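Local structure of N-(5'-phosphoribosyl)anthranilate isomerase (Thermococcus kodakarensis, 5LHF) at residues A[103-108]-A[126-131]; A[119-124]-A[151-156]. The protein catalyses the isomerisation of N-(5-phospho-beta-D-ribosyl)anthranilate to 1-(2-carboxyphenylamino)-1-deoxy-D-ribulose 5-phosphate, the third step from chorismate to tryptophan. All coordinates share one frame; numbering follows the deposited sequence.

Contact 1: A[103-108]-A[126-131]; sequences KAFMVP and GQYEVD
Lys-103 and Val-130 bring the two backbones closest, with their CA atoms 6.8 Å apart, where barrel strand 100-106 passes the loop that follows helix 114-126. This is a TIM barrel, and the loop leads into its next parallel strand, 132-136. Tyr-128 takes two partners from the strand, Lys-103 and Phe-105. Lys-103 CD lies over one face of the Tyr-128 ring, 4.2 Å from its centroid, a CH-pi contact. CE is 3.4 Å from Tyr-128 CZ, the shortest contact between the segments. The bend at chi2 (89°) brings the lysine methylenes over the ring, and the bend at chi4 swings NZ back off it toward Ala-104 O. The edge of Phe-105 points toward the face of Tyr-128 in an offset edge-to-face pair, the two ring planes at 79°. Phe-105 CZ is 3.9 Å from Tyr-128 CD2. With an alanine here, the Lys-103 methylenes and the Phe-105 edge would probably lose their aromatic partner, and Met-85 O its hydroxyl donor. Nearer the backbone, Lys-103 CB packs on Val-130 CG1. Helix 87-97 adds Pro-87 and Val-90 against Tyr-128. The polar ends are fixed by the loop after strand 78-81: Lys-103 NZ bonds to Ser-83 O and Tyr-128 OH to Met-85 O. A water donates to Tyr-128 OH and accepts weakly from Lys-103 NZ. That amino group also donates to Ala-104 O at 3.1 Å, tilted 31° from the carbonyl plane.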
loop_
_atom_site.group_PDB
_atom_site.type_symbol
_atom_site.label_atom_id
_atom_site.label_comp_id
_atom_site.label_asym_id
_atom_site.label_seq_id
_atom_site.Cartn_x
_atom_site.Cartn_y
_atom_site.Cartn_z
ATOM N N LYS A 103 -6.012 -3.711 -2.963
ATOM C CA LYS A 103 -6.506 -4.314 -1.736
ATOM C C LYS A 103 -5.323 -4.734 -0.875
ATOM O O LYS A 103 -4.412 -5.406 -1.359
ATOM C CB LYS A 103 -7.393 -5.521 -2.043
ATOM C CG LYS A 103 -7.831 -6.292 -0.809
ATOM C CD LYS A 103 -9.126 -5.763 -0.199
ATOM C CE LYS A 103 -9.625 -6.735 0.870
ATOM N NZ LYS A 103 -8.836 -6.655 2.126
ATOM N N ALA A 104 -5.345 -4.346 0.396
ATOM C CA ALA A 104 -4.313 -4.732 1.351
ATOM C C ALA A 104 -4.743 -5.962 2.145
ATOM O O ALA A 104 -5.883 -6.051 2.607
ATOM C CB ALA A 104 -4.000 -3.566 2.294
ATOM N N PHE A 105 -3.820 -6.917 2.289
ATOM C CA PHE A 105 -4.036 -8.149 3.037
ATOM C C PHE A 105 -2.992 -8.265 4.136
ATOM O O PHE A 105 -1.799 -8.079 3.884
ATOM C CB PHE A 105 -3.939 -9.388 2.132
ATOM C CG PHE A 105 -5.014 -9.474 1.093
ATOM C CD1 PHE A 105 -6.214 -10.114 1.368
ATOM C CD2 PHE A 105 -4.829 -8.913 -0.160
ATOM C CE1 PHE A 105 -7.208 -10.193 0.406
ATOM C CE2 PHE A 105 -5.818 -8.994 -1.125
ATOM C CZ PHE A 105 -7.011 -9.639 -0.840
ATOM N N MET A 106 -3.433 -8.598 5.345
ATOM C CA MET A 106 -2.486 -8.950 6.391
ATOM C C MET A 106 -1.899 -10.328 6.102
ATOM O O MET A 106 -2.580 -11.218 5.583
ATOM C CB MET A 106 -3.162 -8.939 7.761
ATOM C CG MET A 106 -3.576 -7.558 8.255
ATOM S SD MET A 106 -4.432 -7.614 9.848
ATOM C CE MET A 106 -5.856 -8.624 9.431
ATOM N N VAL A 107 -0.620 -10.497 6.414
ATOM C CA VAL A 107 0.016 -11.800 6.228
ATOM C C VAL A 107 -0.290 -12.661 7.450
ATOM O O VAL A 107 0.178 -12.353 8.556
ATOM C CB VAL A 107 1.528 -11.660 6.006
ATOM C CG1 VAL A 107 2.138 -13.025 5.761
ATOM C CG2 VAL A 107 1.806 -10.708 4.854
ATOM N N PRO A 108 -1.069 -13.732 7.304
ATOM C CA PRO A 108 -1.452 -14.532 8.473
ATOM C C PRO A 108 -0.255 -15.223 9.108
ATOM O O PRO A 108 0.730 -15.552 8.443
ATOM C CB PRO A 108 -2.436 -15.563 7.899
ATOM C CG PRO A 108 -2.834 -15.037 6.550
ATOM C CD PRO A 108 -1.667 -14.241 6.058
ATOM N N GLY A 126 -7.947 -14.736 -4.082
ATOM C CA GLY A 126 -8.731 -15.124 -5.247
ATOM C C GLY A 126 -10.164 -14.626 -5.233
ATOM O O GLY A 126 -10.793 -14.546 -6.294
ATOM N N GLN A 127 -10.690 -14.273 -4.059
ATOM C CA GLN A 127 -12.069 -13.800 -3.948
ATOM C C GLN A 127 -12.276 -12.401 -4.511
ATOM O O GLN A 127 -13.432 -12.010 -4.725
ATOM C CB GLN A 127 -12.509 -13.828 -2.485
ATOM C CG GLN A 127 -12.270 -15.158 -1.785
ATOM C CD GLN A 127 -12.803 -15.171 -0.361
ATOM O OE1 GLN A 127 -13.427 -14.209 0.086
ATOM N NE2 GLN A 127 -12.555 -16.260 0.360
ATOM N N TYR A 128 -11.204 -11.645 -4.755
ATOM C CA TYR A 128 -11.307 -10.253 -5.163
ATOM C C TYR A 128 -10.912 -10.079 -6.623
ATOM O O TYR A 128 -10.115 -10.847 -7.172
ATOM C CB TYR A 128 -10.426 -9.353 -4.279
ATOM C CG TYR A 128 -10.955 -9.185 -2.876
ATOM C CD1 TYR A 128 -11.728 -8.079 -2.533
ATOM C CD2 TYR A 128 -10.708 -10.138 -1.897
ATOM C CE1 TYR A 128 -12.227 -7.923 -1.251
ATOM C CE2 TYR A 128 -11.209 -9.991 -0.608
ATOM C CZ TYR A 128 -11.971 -8.878 -0.294
ATOM O OH TYR A 128 -12.470 -8.706 0.974
ATOM N N GLU A 129 -11.481 -9.052 -7.242
ATOM C CA GLU A 129 -11.083 -8.586 -8.566
ATOM C C GLU A 129 -10.573 -7.162 -8.390
ATOM O O GLU A 129 -11.368 -6.220 -8.304
ATOM C CB GLU A 129 -12.246 -8.647 -9.556
ATOM C CG GLU A 129 -12.997 -9.976 -9.579
ATOM C CD GLU A 129 -14.446 -9.823 -9.980
ATOM O OE1 GLU A 129 -15.322 -9.978 -9.104
ATOM O OE2 GLU A 129 -14.715 -9.543 -11.166
ATOM N N VAL A 130 -9.251 -6.995 -8.321
ATOM C CA VAL A 130 -8.647 -5.696 -8.051
ATOM C C VAL A 130 -7.445 -5.495 -8.959
ATOM O O VAL A 130 -6.878 -6.445 -9.505
ATOM C CB VAL A 130 -8.240 -5.542 -6.567
ATOM C CG1 VAL A 130 -9.483 -5.328 -5.718
ATOM C CG2 VAL A 130 -7.486 -6.776 -6.089
ATOM N N ASP A 131 -7.083 -4.223 -9.144
ATOM C CA ASP A 131 -5.922 -3.897 -9.959
ATOM C C ASP A 131 -4.647 -4.411 -9.306
ATOM O O ASP A 131 -3.757 -4.933 -9.989
ATOM C CB ASP A 131 -5.849 -2.383 -10.184
ATOM C CG ASP A 131 -4.786 -1.981 -11.214
ATOM O OD1 ASP A 131 -4.789 -2.544 -12.327
ATOM O OD2 ASP A 131 -3.943 -1.102 -10.905
HETATM O O HOH W 1 -10.384 -9.282 3.123
#

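Contact 2: A[119-124]-A[151-156]; sequences ERLLEL and AIIAKE
Ile-153 CD1 meets Leu-122 CG at 3.5 Å, the closest approach between segments 119-124 and 151-156, on neighbouring outer helices of the TIM barrel. The same methyl lies 3.9 Å from Leu-122 CD2. It also touches Leu-121, whose CB is 4.0 Å away. Ile-153 thus reaches both leucines with one methyl. The two leucines meet it differently. Leu-122 and Ile-153 run past each other in opposite directions, while Leu-121 crosses Ile-153 at about a right angle. Leu-121 CD2 also packs beside Ile-153 CG1. On the solvent side, Glu-156 borders Leu-122 through its aliphatic part, with CB 4.1 Å from Leu-122 CD2. The torsions of Ile-153 explain its reach: CG1 is anti to the carbonyl carbon (chi1 -49°), and the turn at chi2 (-65°) sets the position of CD1. Farther out, the axes of segments 119-124 and 151-156 come within 10.0 Å and cross at -38°, running roughly the same way. Leu-122 and Ile-153 have the nearest CA atoms. Tyr-157 also touches Leu-122. Beneath the pair lies the barrel wall. Leu-121 and Ile-153 both rest on Leu-135 of strand 132-136. Ile-125, one turn on from Leu-121 in helix 114-126, packs on Ile-153 too. The contact therefore joins two successive helices to each other and to the strand between them in sequence. Leu-121 also touches strand 100-106, with its CD1 4.0 Å from Phe-105 CB.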
loop_
_atom_site.group_PDB
_atom_site.type_symbol
_atom_site.label_atom_id
_atom_site.label_comp_id
_atom_site.label_asym_id
_atom_site.label_seq_id
_atom_site.Cartn_x
_atom_site.Cartn_y
_atom_site.Cartn_z
ATOM N N GLU A 119 -1.148 -20.832 1.634
ATOM C CA GLU A 119 -2.345 -21.411 1.023
ATOM C C GLU A 119 -3.603 -20.676 1.457
ATOM O O GLU A 119 -4.492 -20.401 0.642
ATOM C CB GLU A 119 -2.473 -22.895 1.382
ATOM C CG GLU A 119 -1.692 -23.834 0.486
ATOM C CD GLU A 119 -1.958 -25.297 0.808
ATOM O OE1 GLU A 119 -1.186 -26.158 0.336
ATOM O OE2 GLU A 119 -2.938 -25.582 1.530
ATOM N N ARG A 120 -3.713 -20.383 2.750
ATOM C CA ARG A 120 -4.853 -19.628 3.244
ATOM C C ARG A 120 -4.909 -18.240 2.613
ATOM O O ARG A 120 -5.990 -17.739 2.285
ATOM C CB ARG A 120 -4.765 -19.535 4.767
ATOM C CG ARG A 120 -5.860 -18.735 5.453
ATOM C CD ARG A 120 -5.696 -18.826 6.963
ATOM N NE ARG A 120 -4.937 -20.019 7.343
ATOM C CZ ARG A 120 -3.696 -19.995 7.823
ATOM N NH1 ARG A 120 -3.077 -18.834 7.988
ATOM N NH2 ARG A 120 -3.078 -21.129 8.134
ATOM N N LEU A 121 -3.752 -17.606 2.415
ATOM C CA LEU A 121 -3.771 -16.242 1.899
ATOM C C LEU A 121 -4.206 -16.218 0.442
ATOM O O LEU A 121 -4.946 -15.322 0.028
ATOM C CB LEU A 121 -2.398 -15.590 2.067
ATOM C CG LEU A 121 -2.313 -14.099 1.721
ATOM C CD1 LEU A 121 -3.516 -13.335 2.280
ATOM C CD2 LEU A 121 -0.995 -13.511 2.235
ATOM N N LEU A 122 -3.771 -17.206 -0.346
ATOM C CA LEU A 122 -4.141 -17.248 -1.757
ATOM C C LEU A 122 -5.640 -17.430 -1.938
ATOM O O LEU A 122 -6.223 -16.884 -2.882
ATOM C CB LEU A 122 -3.380 -18.368 -2.473
ATOM C CG LEU A 122 -1.946 -18.041 -2.881
ATOM C CD1 LEU A 122 -1.185 -19.306 -3.271
ATOM C CD2 LEU A 122 -1.936 -17.048 -4.023
ATOM N N GLU A 123 -6.284 -18.203 -1.061
ATOM C CA GLU A 123 -7.717 -18.403 -1.242
ATOM C C GLU A 123 -8.497 -17.129 -0.936
ATOM O O GLU A 123 -9.513 -16.863 -1.583
ATOM C CB GLU A 123 -8.223 -19.584 -0.404
ATOM C CG GLU A 123 -8.035 -19.482 1.103
ATOM C CD GLU A 123 -9.105 -18.642 1.805
ATOM O OE1 GLU A 123 -10.239 -18.539 1.283
ATOM O OE2 GLU A 123 -8.803 -18.079 2.881
ATOM N N LEU A 124 -8.030 -16.321 0.021
ATOM C CA LEU A 124 -8.687 -15.039 0.272
ATOM C C LEU A 124 -8.476 -14.084 -0.899
ATOM O O LEU A 124 -9.412 -13.401 -1.328
ATOM C CB LEU A 124 -8.170 -14.427 1.575
ATOM C CG LEU A 124 -8.800 -13.089 1.992
ATOM C CD1 LEU A 124 -10.335 -13.188 2.052
ATOM C CD2 LEU A 124 -8.218 -12.586 3.317
ATOM N N ALA A 151 6.757 -14.527 -0.360
ATOM C CA ALA A 151 7.508 -15.009 -1.511
ATOM C C ALA A 151 6.710 -16.035 -2.305
ATOM O O ALA A 151 6.785 -16.061 -3.539
ATOM C CB ALA A 151 8.847 -15.595 -1.058
ATOM N N ILE A 152 5.917 -16.864 -1.626
ATOM C CA ILE A 152 5.071 -17.815 -2.342
ATOM C C ILE A 152 3.955 -17.088 -3.089
ATOM O O ILE A 152 3.656 -17.406 -4.247
ATOM C CB ILE A 152 4.519 -18.873 -1.369
ATOM C CG1 ILE A 152 5.668 -19.713 -0.795
ATOM C CG2 ILE A 152 3.508 -19.762 -2.076
ATOM C CD1 ILE A 152 5.257 -20.649 0.352
ATOM N N ILE A 153 3.332 -16.095 -2.444
ATOM C CA ILE A 153 2.263 -15.336 -3.085
ATOM C C ILE A 153 2.784 -14.601 -4.313
ATOM O O ILE A 153 2.079 -14.478 -5.326
ATOM C CB ILE A 153 1.629 -14.351 -2.086
ATOM C CG1 ILE A 153 1.269 -15.042 -0.763
ATOM C CG2 ILE A 153 0.420 -13.673 -2.716
ATOM C CD1 ILE A 153 0.214 -16.093 -0.884
ATOM N N ALA A 154 4.018 -14.083 -4.243
ATOM C CA ALA A 154 4.551 -13.239 -5.306
ATOM C C ALA A 154 4.778 -14.006 -6.599
ATOM O O ALA A 154 4.930 -13.379 -7.651
ATOM C CB ALA A 154 5.869 -12.582 -4.863
ATOM N N LYS A 155 4.813 -15.341 -6.545
ATOM C CA LYS A 155 4.947 -16.124 -7.769
ATOM C C LYS A 155 3.644 -16.164 -8.561
ATOM O O LYS A 155 3.678 -16.328 -9.788
ATOM C CB LYS A 155 5.416 -17.545 -7.439
ATOM C CG LYS A 155 6.811 -17.582 -6.833
ATOM C CD LYS A 155 7.192 -18.981 -6.396
ATOM C CE LYS A 155 8.394 -18.955 -5.474
ATOM N NZ LYS A 155 8.873 -20.327 -5.161
ATOM N N GLU A 156 2.501 -16.009 -7.884
ATOM C CA GLU A 156 1.178 -16.082 -8.502
ATOM C C GLU A 156 0.590 -14.728 -8.866
ATOM O O GLU A 156 -0.241 -14.649 -9.780
ATOM C CB GLU A 156 0.187 -16.794 -7.573
ATOM C CG GLU A 156 0.506 -18.250 -7.312
ATOM C CD GLU A 156 0.905 -18.997 -8.572
ATOM O OE1 GLU A 156 0.143 -18.945 -9.564
ATOM O OE2 GLU A 156 1.989 -19.624 -8.571
#

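How the contacts relate
Strand 100-106 and helix 114-126 follow each other in the chain, and the two contacts lie on them. Contact 1 joins the strand to the loop beyond the helix, and contact 2 joins the helix to helix 143-156. Their segments alternate along the chain, and their centres are 10 Å apart. Contact 1 lies nearer the chain centre, about 11 Å against 17 Å between centres, but both are partly buried. Their chemistry differs. Contact 1 combines aromatic and lysine packing with polar ends tied to carbonyls and a water. Contact 2 is aliphatic, with one acidic residue at its border. The two meet where Phe-105 CE1 packs on Leu-124 CG and Pro-108 CD on Leu-121 CD2.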